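Local coordinates for protein anti-sigma-I factor RsgI2 (Clostridium thermocellum, PDB 4B9P) that probably holds the sigma factor SigI2 inactive until its extracellular carbohydrate-binding module, the part described here, binds polysaccharide such as cellulose outside the cell, at residues A[56-61]-A[107-112]; A[69-74]-A[91-96]; A[3-8]-A[159-164]; A[25-30]-A[42-47]; A[29-34]-A[99-104]. One frame throughout, in Å; residues are numbered along the deposited sequence.

From the N terminus, strand 7-13 opens the family 3 carbohydrate-binding module, and contact 3 closes nearly the whole chain by bringing residues 3-8 against 159-164; the other four contacts nest inside that loop. Strand 25-31 starts two of them: contact 4 closes a short loop to strand 42-48 across the interior, and contact 5 reaches the turn before strand 104-111. Contact 1 opens after contact 4 has closed and crosses contact 5, pairing strands 56-63 and 104-111. Contact 2, a hairpin, is nested within contacts 1 and 5. Contacts 1 and 5 build one sheet, contact 2 the other; contacts 3 and 4 join the two.

Contact 1: residues A[56-61]-A[107-112]; sequences EIYTCD and IISRIG
Y58 and S109 meet through their hydroxyls, OH to OG 2.8 Å, with the tyrosine as donor and the serine oxygen at the ring edge near its plane. Y58 CG is anti to the backbone N (chi1 171°), beside the carbonyl carbon, and CD1 of the ring packs on I111 CG1 at 3.8 Å. I70 and V88 of the facing sheet also touch this side chain. The salt bridge lies on the other face of the sheet: R110 approaches D61 side-on, NE and NH2 both donating to the syn side of OD1 (NE to OD1 3.2 Å), while NE also makes a short but weak hydrogen bond to OD2. The carboxylate and guanidinium planes are only 24° apart. R110 NH1 is held by L117 O. Backbone bonds join I57 with G112 and T59 with R110 in both directions, and D61 N adds one to I108 O. This is regular antiparallel pairing at the edge of one sheet of a beta-sandwich, the jelly-roll fold of family 3 carbohydrate-binding modules.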
# COMPACT_ATOMS: atom_id res chain seq x y z
N GLU A 56 6.83 3.99 13.18
CA GLU A 56 5.92 3.82 12.04
C GLU A 56 5.07 2.57 12.20
O GLU A 56 5.61 1.49 12.40
CB GLU A 56 6.71 3.73 10.77
CG GLU A 56 7.48 4.97 10.39
CD GLU A 56 8.13 4.74 9.05
OE1 GLU A 56 9.24 4.15 9.01
OE2 GLU A 56 7.50 5.02 7.99
N ILE A 57 3.75 2.71 12.06
CA ILE A 57 2.82 1.60 12.13
C ILE A 57 1.89 1.67 10.93
O ILE A 57 1.72 2.73 10.30
CB ILE A 57 2.01 1.60 13.46
CG1 ILE A 57 1.12 2.85 13.55
CG2 ILE A 57 2.94 1.44 14.68
CD1 ILE A 57 0.04 2.73 14.63
N TYR A 58 1.28 0.54 10.64
CA TYR A 58 0.28 0.42 9.60
C TYR A 58 -1.07 0.16 10.25
O TYR A 58 -1.18 -0.66 11.17
CB TYR A 58 0.62 -0.83 8.72
CG TYR A 58 -0.50 -1.15 7.76
CD1 TYR A 58 -0.56 -0.51 6.54
CD2 TYR A 58 -1.54 -2.02 8.12
CE1 TYR A 58 -1.62 -0.75 5.64
CE2 TYR A 58 -2.58 -2.27 7.25
CZ TYR A 58 -2.64 -1.61 6.04
OH TYR A 58 -3.70 -1.81 5.21
N THR A 59 -2.12 0.80 9.73
CA THR A 59 -3.45 0.39 10.08
C THR A 59 -4.34 0.36 8.84
O THR A 59 -4.21 1.19 7.94
CB THR A 59 -4.05 1.24 11.20
OG1 THR A 59 -5.28 0.64 11.67
CG2 THR A 59 -4.29 2.63 10.74
N CYS A 60 -5.25 -0.62 8.78
CA CYS A 60 -6.28 -0.66 7.75
C CYS A 60 -7.57 -0.12 8.35
O CYS A 60 -8.13 -0.73 9.25
CB CYS A 60 -6.48 -2.09 7.24
SG CYS A 60 -7.85 -2.23 6.09
N ASP A 61 -7.97 1.05 7.87
CA ASP A 61 -9.17 1.69 8.35
C ASP A 61 -10.42 0.99 7.83
O ASP A 61 -11.45 0.98 8.52
CB ASP A 61 -9.19 3.16 7.96
CG ASP A 61 -8.34 4.02 8.87
OD1 ASP A 61 -7.96 3.58 9.98
OD2 ASP A 61 -8.06 5.15 8.46
N ILE A 107 -8.77 -1.35 -0.24
CA ILE A 107 -8.10 -1.24 1.04
C ILE A 107 -7.80 0.22 1.30
O ILE A 107 -7.10 0.85 0.49
CB ILE A 107 -6.80 -2.06 1.08
CG1 ILE A 107 -7.09 -3.50 0.68
CG2 ILE A 107 -6.17 -2.00 2.49
CD1 ILE A 107 -5.92 -4.35 0.56
N ILE A 108 -8.28 0.73 2.43
CA ILE A 108 -8.01 2.10 2.86
C ILE A 108 -7.04 1.99 4.03
O ILE A 108 -7.38 1.36 5.03
CB ILE A 108 -9.33 2.77 3.30
CG1 ILE A 108 -10.28 2.93 2.10
CG2 ILE A 108 -9.05 4.13 3.95
CD1 ILE A 108 -11.55 3.64 2.41
N SER A 109 -5.85 2.60 3.91
CA SER A 109 -4.80 2.47 4.90
C SER A 109 -4.31 3.79 5.40
O SER A 109 -4.43 4.81 4.72
CB SER A 109 -3.59 1.77 4.28
OG SER A 109 -3.94 0.51 3.73
N ARG A 110 -3.72 3.75 6.58
CA ARG A 110 -3.00 4.89 7.14
C ARG A 110 -1.68 4.38 7.69
O ARG A 110 -1.67 3.38 8.39
CB ARG A 110 -3.81 5.58 8.26
CG ARG A 110 -5.11 6.17 7.79
CD ARG A 110 -5.73 7.03 8.86
NE ARG A 110 -6.12 6.18 9.95
CZ ARG A 110 -5.93 6.42 11.24
NH1 ARG A 110 -5.33 7.53 11.69
NH2 ARG A 110 -6.38 5.52 12.09
N ILE A 111 -0.61 5.12 7.46
CA ILE A 111 0.72 4.73 7.92
C ILE A 111 1.41 5.97 8.49
O ILE A 111 1.41 7.04 7.89
CB ILE A 111 1.61 4.17 6.75
CG1 ILE A 111 0.94 2.92 6.13
CG2 ILE A 111 3.03 3.84 7.20
CD1 ILE A 111 0.15 3.22 4.89
N GLY A 112 2.02 5.81 9.66
CA GLY A 112 2.78 6.90 10.24
C GLY A 112 3.19 6.60 11.65
O GLY A 112 2.98 5.50 12.18

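Contact 2: residues A[69-74]-A[91-96]; sequences KITGTV and GFTNSA
K69 to T71 pair with G91 to T93 where the antiparallel hairpin of strands 70-81 and 84-92 begins and ends, at the margin of one sheet of the CBM3 beta-sandwich. T71 and G91 form a hydrogen-bonded pair, T71 N to G91 O and G91 N to T71 O both 2.9 Å; in each bond the donor stands above the plane of the carbonyl it meets. T93 N adds a third bond, to K69 O at 3.0 Å, after which the chain leaves the strand in a type I turn from T93 to A96. On the inner face I70 and F92 run alongside each other into the interior, with I70 CD1 3.5 Å from F92 CE1. I107 of the opposite sheet packs against both, and V42 and L39 also touch the phenyl ring. The outer face is polar at T71, where chi1 of 69° lays OG1 against G91, 3.3 Å from G91 CA, while CG2 packs on T93 CG2. One water joins T71 OG1 to F92 O. The extended side chain of K69 runs past A96, CD 4.1 Å from A96 CA, and its NZ donates at 2.6 Å to a second water, which in turn donates to S95 O.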
# COMPACT_ATOMS: atom_id res chain seq x y z
N LYS A 69 -9.29 -9.13 7.58
CA LYS A 69 -8.70 -10.01 6.55
C LYS A 69 -7.44 -9.43 5.91
O LYS A 69 -6.81 -10.08 5.07
CB LYS A 69 -9.76 -10.39 5.46
CG LYS A 69 -10.87 -11.25 6.07
CD LYS A 69 -11.93 -11.59 5.04
CE LYS A 69 -13.03 -12.41 5.72
NZ LYS A 69 -14.01 -12.91 4.75
N ILE A 70 -7.08 -8.21 6.30
CA ILE A 70 -5.96 -7.48 5.73
C ILE A 70 -4.79 -7.50 6.70
O ILE A 70 -5.01 -7.36 7.91
CB ILE A 70 -6.37 -5.97 5.46
CG1 ILE A 70 -7.62 -5.87 4.59
CG2 ILE A 70 -5.18 -5.27 4.84
CD1 ILE A 70 -7.54 -6.63 3.24
N THR A 71 -3.58 -7.65 6.17
CA THR A 71 -2.37 -7.48 6.96
C THR A 71 -1.55 -6.32 6.37
O THR A 71 -1.62 -6.07 5.17
CB THR A 71 -1.50 -8.77 6.97
OG1 THR A 71 -0.94 -8.99 5.68
CG2 THR A 71 -2.35 -9.97 7.31
N GLY A 72 -0.79 -5.62 7.20
CA GLY A 72 0.12 -4.62 6.67
C GLY A 72 1.33 -4.57 7.55
O GLY A 72 1.22 -4.65 8.78
N THR A 73 2.49 -4.39 6.92
CA THR A 73 3.75 -4.34 7.63
C THR A 73 4.55 -3.20 7.04
O THR A 73 4.52 -2.98 5.82
CB THR A 73 4.53 -5.66 7.41
OG1 THR A 73 3.65 -6.79 7.56
CG2 THR A 73 5.76 -5.75 8.35
N VAL A 74 5.29 -2.48 7.88
CA VAL A 74 6.23 -1.51 7.41
C VAL A 74 7.59 -2.17 7.33
O VAL A 74 8.07 -2.71 8.34
CB VAL A 74 6.24 -0.30 8.36
CG1 VAL A 74 7.34 0.69 7.97
CG2 VAL A 74 4.83 0.35 8.45
N GLY A 91 -0.92 -7.45 2.76
CA GLY A 91 -1.21 -8.82 2.41
C GLY A 91 -2.56 -9.18 2.97
O GLY A 91 -3.35 -8.32 3.39
N PHE A 92 -2.83 -10.49 2.96
CA PHE A 92 -4.15 -10.99 3.32
C PHE A 92 -3.97 -12.19 4.20
O PHE A 92 -3.01 -12.96 4.06
CB PHE A 92 -4.87 -11.38 2.03
CG PHE A 92 -5.06 -10.21 1.11
CD1 PHE A 92 -6.15 -9.39 1.22
CD2 PHE A 92 -4.08 -9.90 0.16
CE1 PHE A 92 -6.28 -8.29 0.40
CE2 PHE A 92 -4.23 -8.80 -0.65
CZ PHE A 92 -5.31 -8.01 -0.52
N THR A 93 -4.93 -12.43 5.09
CA THR A 93 -4.79 -13.57 6.00
C THR A 93 -5.07 -14.88 5.28
O THR A 93 -5.65 -14.90 4.17
CB THR A 93 -5.73 -13.45 7.17
OG1 THR A 93 -7.07 -13.45 6.64
CG2 THR A 93 -5.44 -12.19 7.99
N ASN A 94 -4.69 -15.97 5.92
CA ASN A 94 -4.81 -17.29 5.34
C ASN A 94 -6.28 -17.58 5.02
O ASN A 94 -6.57 -18.32 4.08
CB ASN A 94 -4.24 -18.32 6.31
CG ASN A 94 -4.08 -19.66 5.68
OD1 ASN A 94 -3.50 -19.77 4.60
ND2 ASN A 94 -4.61 -20.70 6.33
N SER A 95 -7.19 -17.01 5.81
CA SER A 95 -8.62 -17.23 5.66
C SER A 95 -9.34 -16.10 4.88
O SER A 95 -10.56 -16.02 4.87
CB SER A 95 -9.21 -17.45 7.04
OG SER A 95 -8.89 -18.76 7.55
N ALA A 96 -8.59 -15.25 4.19
CA ALA A 96 -9.18 -14.17 3.40
C ALA A 96 -9.96 -14.67 2.18
O ALA A 96 -10.77 -13.94 1.64
CB ALA A 96 -8.12 -13.19 2.95
O HOH W 1 -13.18 -14.86 3.29
O HOH W 2 -0.26 -11.58 5.07

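Contact 3: residues A[3-8]-A[159-164]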
# COMPACT_ATOMS: atom_id res chain seq x y z
N LEU A 3 -5.85 -20.35 -19.53
CA LEU A 3 -6.53 -19.54 -18.54
C LEU A 3 -5.50 -18.57 -17.98
O LEU A 3 -4.56 -18.97 -17.29
CB LEU A 3 -7.22 -20.34 -17.43
CG LEU A 3 -8.65 -20.89 -17.60
CD1 LEU A 3 -9.17 -21.42 -16.28
CD2 LEU A 3 -9.65 -19.87 -18.15
N LEU A 4 -5.69 -17.30 -18.29
CA LEU A 4 -4.75 -16.26 -17.93
C LEU A 4 -4.93 -15.76 -16.48
O LEU A 4 -6.06 -15.53 -16.03
CB LEU A 4 -5.03 -15.11 -18.89
CG LEU A 4 -4.10 -13.92 -18.95
CD1 LEU A 4 -2.84 -14.29 -19.71
CD2 LEU A 4 -4.84 -12.81 -19.63
N THR A 5 -3.82 -15.64 -15.74
CA THR A 5 -3.85 -14.92 -14.46
C THR A 5 -3.48 -13.48 -14.73
O THR A 5 -2.42 -13.21 -15.29
CB THR A 5 -2.87 -15.55 -13.44
OG1 THR A 5 -3.28 -16.88 -13.18
CG2 THR A 5 -2.87 -14.78 -12.13
N LYS A 6 -4.37 -12.56 -14.36
CA LYS A 6 -4.14 -11.15 -14.65
C LYS A 6 -4.82 -10.30 -13.62
O LYS A 6 -5.92 -10.62 -13.15
CB LYS A 6 -4.67 -10.79 -16.05
CG LYS A 6 -4.15 -9.46 -16.58
CD LYS A 6 -4.65 -9.22 -17.99
CE LYS A 6 -4.42 -7.79 -18.47
NZ LYS A 6 -5.31 -7.46 -19.63
N ILE A 7 -4.16 -9.20 -13.25
CA ILE A 7 -4.73 -8.26 -12.31
C ILE A 7 -4.57 -6.83 -12.83
O ILE A 7 -3.74 -6.57 -13.72
CB ILE A 7 -4.06 -8.37 -10.92
CG1 ILE A 7 -2.55 -8.25 -11.03
CG2 ILE A 7 -4.51 -9.68 -10.24
CD1 ILE A 7 -1.84 -8.17 -9.72
N GLU A 8 -5.34 -5.92 -12.25
CA GLU A 8 -5.15 -4.51 -12.44
C GLU A 8 -5.09 -3.88 -11.06
O GLU A 8 -5.85 -4.28 -10.17
CB GLU A 8 -6.31 -3.91 -13.26
CG GLU A 8 -6.15 -2.44 -13.50
CD GLU A 8 -7.20 -1.88 -14.42
OE1 GLU A 8 -7.04 -2.06 -15.65
OE2 GLU A 8 -8.18 -1.26 -13.96
N THR A 159 5.89 -13.95 -7.32
CA THR A 159 6.14 -13.50 -8.68
C THR A 159 5.49 -12.15 -8.95
O THR A 159 4.32 -11.96 -8.63
CB THR A 159 5.61 -14.53 -9.70
OG1 THR A 159 6.32 -15.75 -9.51
CG2 THR A 159 5.88 -14.06 -11.10
N LEU A 160 6.24 -11.22 -9.53
CA LEU A 160 5.70 -9.90 -9.87
C LEU A 160 4.61 -10.01 -10.95
O LEU A 160 4.87 -10.48 -12.06
CB LEU A 160 6.80 -8.94 -10.33
CG LEU A 160 6.40 -7.50 -10.63
CD1 LEU A 160 6.01 -6.76 -9.38
CD2 LEU A 160 7.58 -6.78 -11.35
N TYR A 161 3.38 -9.59 -10.62
CA TYR A 161 2.28 -9.59 -11.59
C TYR A 161 1.79 -8.20 -11.96
O TYR A 161 0.97 -8.07 -12.86
CB TYR A 161 1.09 -10.41 -11.07
CG TYR A 161 1.12 -11.83 -11.50
CD1 TYR A 161 1.89 -12.77 -10.83
CD2 TYR A 161 0.39 -12.25 -12.62
CE1 TYR A 161 1.94 -14.10 -11.24
CE2 TYR A 161 0.43 -13.57 -13.04
CZ TYR A 161 1.18 -14.50 -12.35
OH TYR A 161 1.21 -15.79 -12.80
N TRP A 162 2.27 -7.16 -11.27
CA TRP A 162 1.83 -5.81 -11.60
C TRP A 162 2.88 -4.83 -11.15
O TRP A 162 3.42 -4.96 -10.05
CB TRP A 162 0.52 -5.45 -10.85
CG TRP A 162 0.13 -4.05 -11.13
CD1 TRP A 162 0.50 -2.96 -10.43
CD2 TRP A 162 -0.65 -3.58 -12.23
NE1 TRP A 162 0.03 -1.81 -11.03
CE2 TRP A 162 -0.70 -2.18 -12.13
CE3 TRP A 162 -1.34 -4.22 -13.28
CZ2 TRP A 162 -1.39 -1.40 -13.03
CZ3 TRP A 162 -2.03 -3.45 -14.19
CH2 TRP A 162 -2.06 -2.05 -14.06
N GLY A 163 3.18 -3.84 -11.99
CA GLY A 163 3.91 -2.69 -11.52
C GLY A 163 5.37 -2.72 -11.87
O GLY A 163 5.92 -3.69 -12.40
N ILE A 164 6.02 -1.59 -11.56
CA ILE A 164 7.42 -1.37 -11.86
C ILE A 164 8.14 -1.11 -10.55
O ILE A 164 7.83 -0.16 -9.84
CB ILE A 164 7.57 -0.18 -12.78
CG1 ILE A 164 6.74 -0.39 -14.04
CG2 ILE A 164 9.06 0.08 -13.12
CD1 ILE A 164 6.76 0.77 -14.98
O HOH W 3 -1.27 -9.09 -14.26
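W162 packs its six-membered ring largely on backbone, that of I7 and E8, with E8 C over one face and I7 O 3.4 Å from CE3. CG anti to the backbone N (chi1 177°) starts the indole toward this strand, and E8 CA follows at 3.7 Å from CZ3. The E8 side chain keeps company with the indole along its length, CG 4.1 Å from CH2; its carboxylate OE2 is bound by Q10. The indole is anchored at NE1 by W149 O. I7 fills the angle between the two aromatic residues, its CD1 3.8 Å from W162 CB and 3.9 Å from Y161 CB. Y161 and W162 both face V154, a classic beta bulge in strand 159-162, and this lets two consecutive residues direct their CB atoms at the N-terminal segment. The contact joins the two sheets of the sandwich near the chain ends, strand 7-13 belonging to one and the outermost strand 159-162 to the other. No direct polar bond links the segments; instead a water accepts from I7 N at 3.1 Å and donates to Y161 O at 2.8 Å, in plane at the edge of the Y161 ring. Farther toward the N terminus, T5 crosses Y161 at about a right angle, its CG2 3.6 Å from CE2, while T5 OG1 is hydrogen-bonded to T35 OG1.

Contact 4: residues A[25-30]-A[42-47]; sequences PRIKLI and VKIRYY
Y46 carries P25 on one face of its ring: CG of the proline stands 4.3 Å above the ring plane, offset toward the rim, while P25 CB lies 3.7 Å from Y46 CD2 and equally near CE2. Y46 CG is anti to the backbone N (chi1 -179°), which starts the side chain toward strand 25-31. The Y46 side chain also lies about 5 Å, at the nearest atoms, from that of the calcium ligand D136. Beyond the aromatic end the contact is aliphatic. I27 and I44 run antiparallel past one another, I27 CD1 lying 4.2 Å from I44 CG2. L29 and V42 instead reach tip to tip, L29 CD2 to V42 CG1 at 3.9 Å, and the same leucine methyl lies more loosely against I44 CD1. The axes of the two segments approach to 9.9 Å, a separation spanned by side chains from both sheets of the beta-sandwich. I90 adds to this interior beside I27, and I152 beside I44. With all six touching residues buried and apolar carbons making every contact between the segments, the chemistry implies that hydrophobic packing holds the sheets together here; the phenol oxygen of Y46 has its polar partner in N13, hydrogen-bonded through ND2.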
# COMPACT_ATOMS: atom_id res chain seq x y z
N PRO A 25 -2.40 5.94 1.32
CA PRO A 25 -2.66 5.25 0.05
C PRO A 25 -3.97 4.47 0.10
O PRO A 25 -4.28 3.80 1.11
CB PRO A 25 -1.45 4.31 -0.07
CG PRO A 25 -1.15 3.96 1.34
CD PRO A 25 -1.43 5.21 2.15
N ARG A 26 -4.76 4.61 -0.96
CA ARG A 26 -5.97 3.82 -1.12
C ARG A 26 -5.78 2.96 -2.35
O ARG A 26 -5.33 3.48 -3.39
CB ARG A 26 -7.17 4.74 -1.27
CG ARG A 26 -7.35 5.54 0.01
CD ARG A 26 -8.60 6.33 0.03
NE ARG A 26 -8.82 6.81 1.39
CZ ARG A 26 -9.95 7.37 1.78
NH1 ARG A 26 -10.94 7.54 0.91
NH2 ARG A 26 -10.11 7.75 3.03
N ILE A 27 -6.10 1.67 -2.25
CA ILE A 27 -5.74 0.71 -3.28
C ILE A 27 -6.93 -0.16 -3.62
O ILE A 27 -7.69 -0.55 -2.74
CB ILE A 27 -4.55 -0.12 -2.77
CG1 ILE A 27 -3.30 0.79 -2.60
CG2 ILE A 27 -4.23 -1.26 -3.68
CD1 ILE A 27 -2.15 0.17 -1.76
N LYS A 28 -7.07 -0.48 -4.90
CA LYS A 28 -8.10 -1.38 -5.38
C LYS A 28 -7.40 -2.42 -6.26
O LYS A 28 -6.79 -2.04 -7.28
CB LYS A 28 -9.17 -0.61 -6.14
CG LYS A 28 -10.35 -1.39 -6.61
CD LYS A 28 -11.45 -0.44 -7.16
CE LYS A 28 -12.56 -1.19 -7.81
NZ LYS A 28 -13.59 -0.32 -8.47
N LEU A 29 -7.45 -3.67 -5.85
CA LEU A 29 -6.86 -4.76 -6.60
C LEU A 29 -7.95 -5.51 -7.30
O LEU A 29 -8.88 -6.01 -6.63
CB LEU A 29 -6.17 -5.72 -5.65
CG LEU A 29 -5.64 -7.03 -6.21
CD1 LEU A 29 -4.50 -6.77 -7.16
CD2 LEU A 29 -5.23 -7.98 -5.07
N ILE A 30 -7.86 -5.60 -8.61
CA ILE A 30 -8.93 -6.18 -9.42
C ILE A 30 -8.43 -7.40 -10.16
O ILE A 30 -7.37 -7.37 -10.78
CB ILE A 30 -9.51 -5.18 -10.46
CG1 ILE A 30 -9.90 -3.88 -9.75
CG2 ILE A 30 -10.67 -5.81 -11.22
CD1 ILE A 30 -9.44 -2.65 -10.49
N VAL A 42 -1.02 -13.08 -2.14
CA VAL A 42 -0.82 -11.79 -2.80
C VAL A 42 -0.17 -10.81 -1.83
O VAL A 42 -0.60 -10.72 -0.67
CB VAL A 42 -2.17 -11.19 -3.21
CG1 VAL A 42 -2.00 -9.82 -3.83
CG2 VAL A 42 -2.84 -12.13 -4.19
N LYS A 43 0.84 -10.10 -2.30
CA LYS A 43 1.46 -9.00 -1.53
C LYS A 43 1.45 -7.77 -2.42
O LYS A 43 1.69 -7.84 -3.63
CB LYS A 43 2.90 -9.35 -1.17
CG LYS A 43 3.06 -10.60 -0.33
CD LYS A 43 2.41 -10.50 1.03
CE LYS A 43 2.61 -11.80 1.82
NZ LYS A 43 1.85 -11.76 3.10
N ILE A 44 1.19 -6.63 -1.81
CA ILE A 44 1.14 -5.34 -2.49
C ILE A 44 2.13 -4.42 -1.82
O ILE A 44 2.11 -4.37 -0.59
CB ILE A 44 -0.27 -4.75 -2.38
CG1 ILE A 44 -1.33 -5.67 -2.99
CG2 ILE A 44 -0.33 -3.38 -3.06
CD1 ILE A 44 -2.74 -5.29 -2.58
N ARG A 45 2.97 -3.71 -2.58
CA ARG A 45 3.99 -2.85 -1.96
C ARG A 45 3.84 -1.41 -2.40
O ARG A 45 3.81 -1.10 -3.60
CB ARG A 45 5.41 -3.31 -2.29
CG ARG A 45 5.70 -4.65 -1.71
CD ARG A 45 7.11 -5.06 -2.00
NE ARG A 45 7.37 -6.34 -1.37
CZ ARG A 45 8.46 -7.04 -1.59
NH1 ARG A 45 9.37 -6.58 -2.44
NH2 ARG A 45 8.62 -8.21 -0.99
N TYR A 46 3.80 -0.52 -1.41
CA TYR A 46 3.80 0.93 -1.60
C TYR A 46 5.18 1.41 -1.12
O TYR A 46 5.47 1.32 0.08
CB TYR A 46 2.69 1.57 -0.74
CG TYR A 46 2.61 3.08 -0.91
CD1 TYR A 46 3.40 3.95 -0.12
CD2 TYR A 46 1.72 3.67 -1.82
CE1 TYR A 46 3.35 5.33 -0.31
CE2 TYR A 46 1.65 5.06 -1.99
CZ TYR A 46 2.45 5.88 -1.22
OH TYR A 46 2.34 7.20 -1.44
N TYR A 47 5.99 1.92 -2.04
CA TYR A 47 7.38 2.29 -1.76
C TYR A 47 7.50 3.77 -1.42
O TYR A 47 6.86 4.62 -2.06
CB TYR A 47 8.24 2.04 -2.99
CG TYR A 47 8.41 0.61 -3.36
CD1 TYR A 47 9.36 -0.19 -2.71
CD2 TYR A 47 7.59 0.03 -4.33
CE1 TYR A 47 9.55 -1.52 -3.08
CE2 TYR A 47 7.75 -1.29 -4.68
CZ TYR A 47 8.71 -2.06 -4.06
OH TYR A 47 8.83 -3.39 -4.47

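Contact 5: residues A[29-34]-A[99-104]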
# COMPACT_ATOMS: atom_id res chain seq x y z
N LEU A 29 -7.45 -3.67 -5.85
CA LEU A 29 -6.86 -4.76 -6.60
C LEU A 29 -7.95 -5.51 -7.30
O LEU A 29 -8.88 -6.01 -6.63
CB LEU A 29 -6.17 -5.72 -5.65
CG LEU A 29 -5.64 -7.03 -6.21
CD1 LEU A 29 -4.50 -6.77 -7.16
CD2 LEU A 29 -5.23 -7.98 -5.07
N ILE A 30 -7.86 -5.60 -8.61
CA ILE A 30 -8.93 -6.18 -9.42
C ILE A 30 -8.43 -7.40 -10.16
O ILE A 30 -7.37 -7.37 -10.78
CB ILE A 30 -9.51 -5.18 -10.46
CG1 ILE A 30 -9.90 -3.88 -9.75
CG2 ILE A 30 -10.67 -5.81 -11.22
CD1 ILE A 30 -9.44 -2.65 -10.49
N ASN A 31 -9.20 -8.49 -10.10
CA ASN A 31 -8.85 -9.66 -10.88
C ASN A 31 -9.46 -9.50 -12.27
O ASN A 31 -10.68 -9.58 -12.46
CB ASN A 31 -9.39 -10.91 -10.18
CG ASN A 31 -8.94 -12.20 -10.86
OD1 ASN A 31 -8.53 -12.17 -12.04
ND2 ASN A 31 -9.01 -13.32 -10.15
N THR A 32 -8.60 -9.28 -13.26
CA THR A 32 -9.08 -9.04 -14.62
C THR A 32 -8.83 -10.24 -15.53
O THR A 32 -9.24 -10.20 -16.68
CB THR A 32 -8.45 -7.78 -15.23
OG1 THR A 32 -7.04 -7.94 -15.22
CG2 THR A 32 -8.80 -6.53 -14.45
N GLY A 33 -8.19 -11.30 -15.00
CA GLY A 33 -7.93 -12.52 -15.75
C GLY A 33 -9.09 -13.49 -15.68
O GLY A 33 -10.22 -13.11 -15.43
N ASN A 34 -8.84 -14.76 -15.92
CA ASN A 34 -9.93 -15.73 -15.76
C ASN A 34 -9.56 -16.87 -14.81
O ASN A 34 -10.22 -17.89 -14.79
CB ASN A 34 -10.50 -16.21 -17.09
CG ASN A 34 -11.47 -15.20 -17.71
OD1 ASN A 34 -12.49 -14.79 -17.10
ND2 ASN A 34 -11.16 -14.80 -18.93
N LEU A 99 -10.02 -14.47 -4.64
CA LEU A 99 -10.48 -13.36 -5.45
C LEU A 99 -10.78 -13.94 -6.82
O LEU A 99 -9.87 -14.27 -7.59
CB LEU A 99 -9.39 -12.30 -5.51
CG LEU A 99 -9.89 -11.00 -6.12
CD1 LEU A 99 -10.95 -10.31 -5.22
CD2 LEU A 99 -8.71 -10.07 -6.38
N ASN A 100 -12.06 -14.08 -7.13
CA ASN A 100 -12.44 -14.60 -8.44
C ASN A 100 -12.35 -13.58 -9.53
O ASN A 100 -12.37 -12.38 -9.26
CB ASN A 100 -13.84 -15.19 -8.38
CG ASN A 100 -13.85 -16.52 -7.65
OD1 ASN A 100 -13.03 -17.40 -7.93
ND2 ASN A 100 -14.73 -16.66 -6.68
N PRO A 101 -12.28 -14.04 -10.79
CA PRO A 101 -12.27 -13.09 -11.92
C PRO A 101 -13.47 -12.13 -11.85
O PRO A 101 -14.60 -12.54 -11.65
CB PRO A 101 -12.33 -14.02 -13.14
CG PRO A 101 -11.60 -15.24 -12.67
CD PRO A 101 -12.04 -15.42 -11.24
N GLY A 102 -13.19 -10.84 -12.01
CA GLY A 102 -14.21 -9.82 -11.97
C GLY A 102 -14.40 -9.21 -10.58
O GLY A 102 -15.12 -8.22 -10.42
N GLU A 103 -13.79 -9.80 -9.56
CA GLU A 103 -13.94 -9.28 -8.21
C GLU A 103 -12.77 -8.38 -7.87
O GLU A 103 -11.73 -8.41 -8.52
CB GLU A 103 -14.05 -10.42 -7.19
CG GLU A 103 -15.28 -11.27 -7.42
CD GLU A 103 -15.51 -12.28 -6.32
OE1 GLU A 103 -14.50 -12.78 -5.72
OE2 GLU A 103 -16.71 -12.58 -6.07
N TYR A 104 -12.95 -7.60 -6.81
CA TYR A 104 -11.90 -6.71 -6.37
C TYR A 104 -11.83 -6.60 -4.87
O TYR A 104 -12.83 -6.87 -4.17
CB TYR A 104 -12.06 -5.30 -7.00
CG TYR A 104 -13.18 -4.53 -6.39
CD1 TYR A 104 -12.98 -3.72 -5.28
CD2 TYR A 104 -14.46 -4.61 -6.92
CE1 TYR A 104 -14.01 -3.02 -4.70
CE2 TYR A 104 -15.50 -3.90 -6.36
CZ TYR A 104 -15.27 -3.11 -5.26
OH TYR A 104 -16.32 -2.41 -4.72
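N31 binds the 99-104 loop through both backbone and side chain. N31 N donates to E103 O at 3.0 Å, with an N-H...O angle of 174°, and G102 N returns a bond to N31 O at 2.8 Å. With CG anti to the backbone N (chi1 -174°), the side chain starts toward the loop, and ND2 donates to L99 O at 2.9 Å; that oxygen lies in the amide plane of N31, although the donor stands above the plane of the L99 carbonyl. ND2 also donates to T35 O, and OD1 accepts from G33 N in an Asx turn, which leaves the amide gripped at both ends. Within the partner loop, E103 OE1 receives N100 N. Van der Waals contacts flank this polar centre. P101 CB approaches G33 O at 3.2 Å and its CG lies against the backbone of N34, while I30 CG1 packs on Y104 CB at 3.8 Å. L99 CD2 lies 4.0 Å from N31 CB. I30 and Y104 form a non-hydrogen-bonded antiparallel pair, and N100 to E103 form a type II beta turn, with G102 at its third position (phi 93°). This turn leads into strand 104-111 and docks on the end of its neighbour, strand 25-31, at one end of the beta-sandwich.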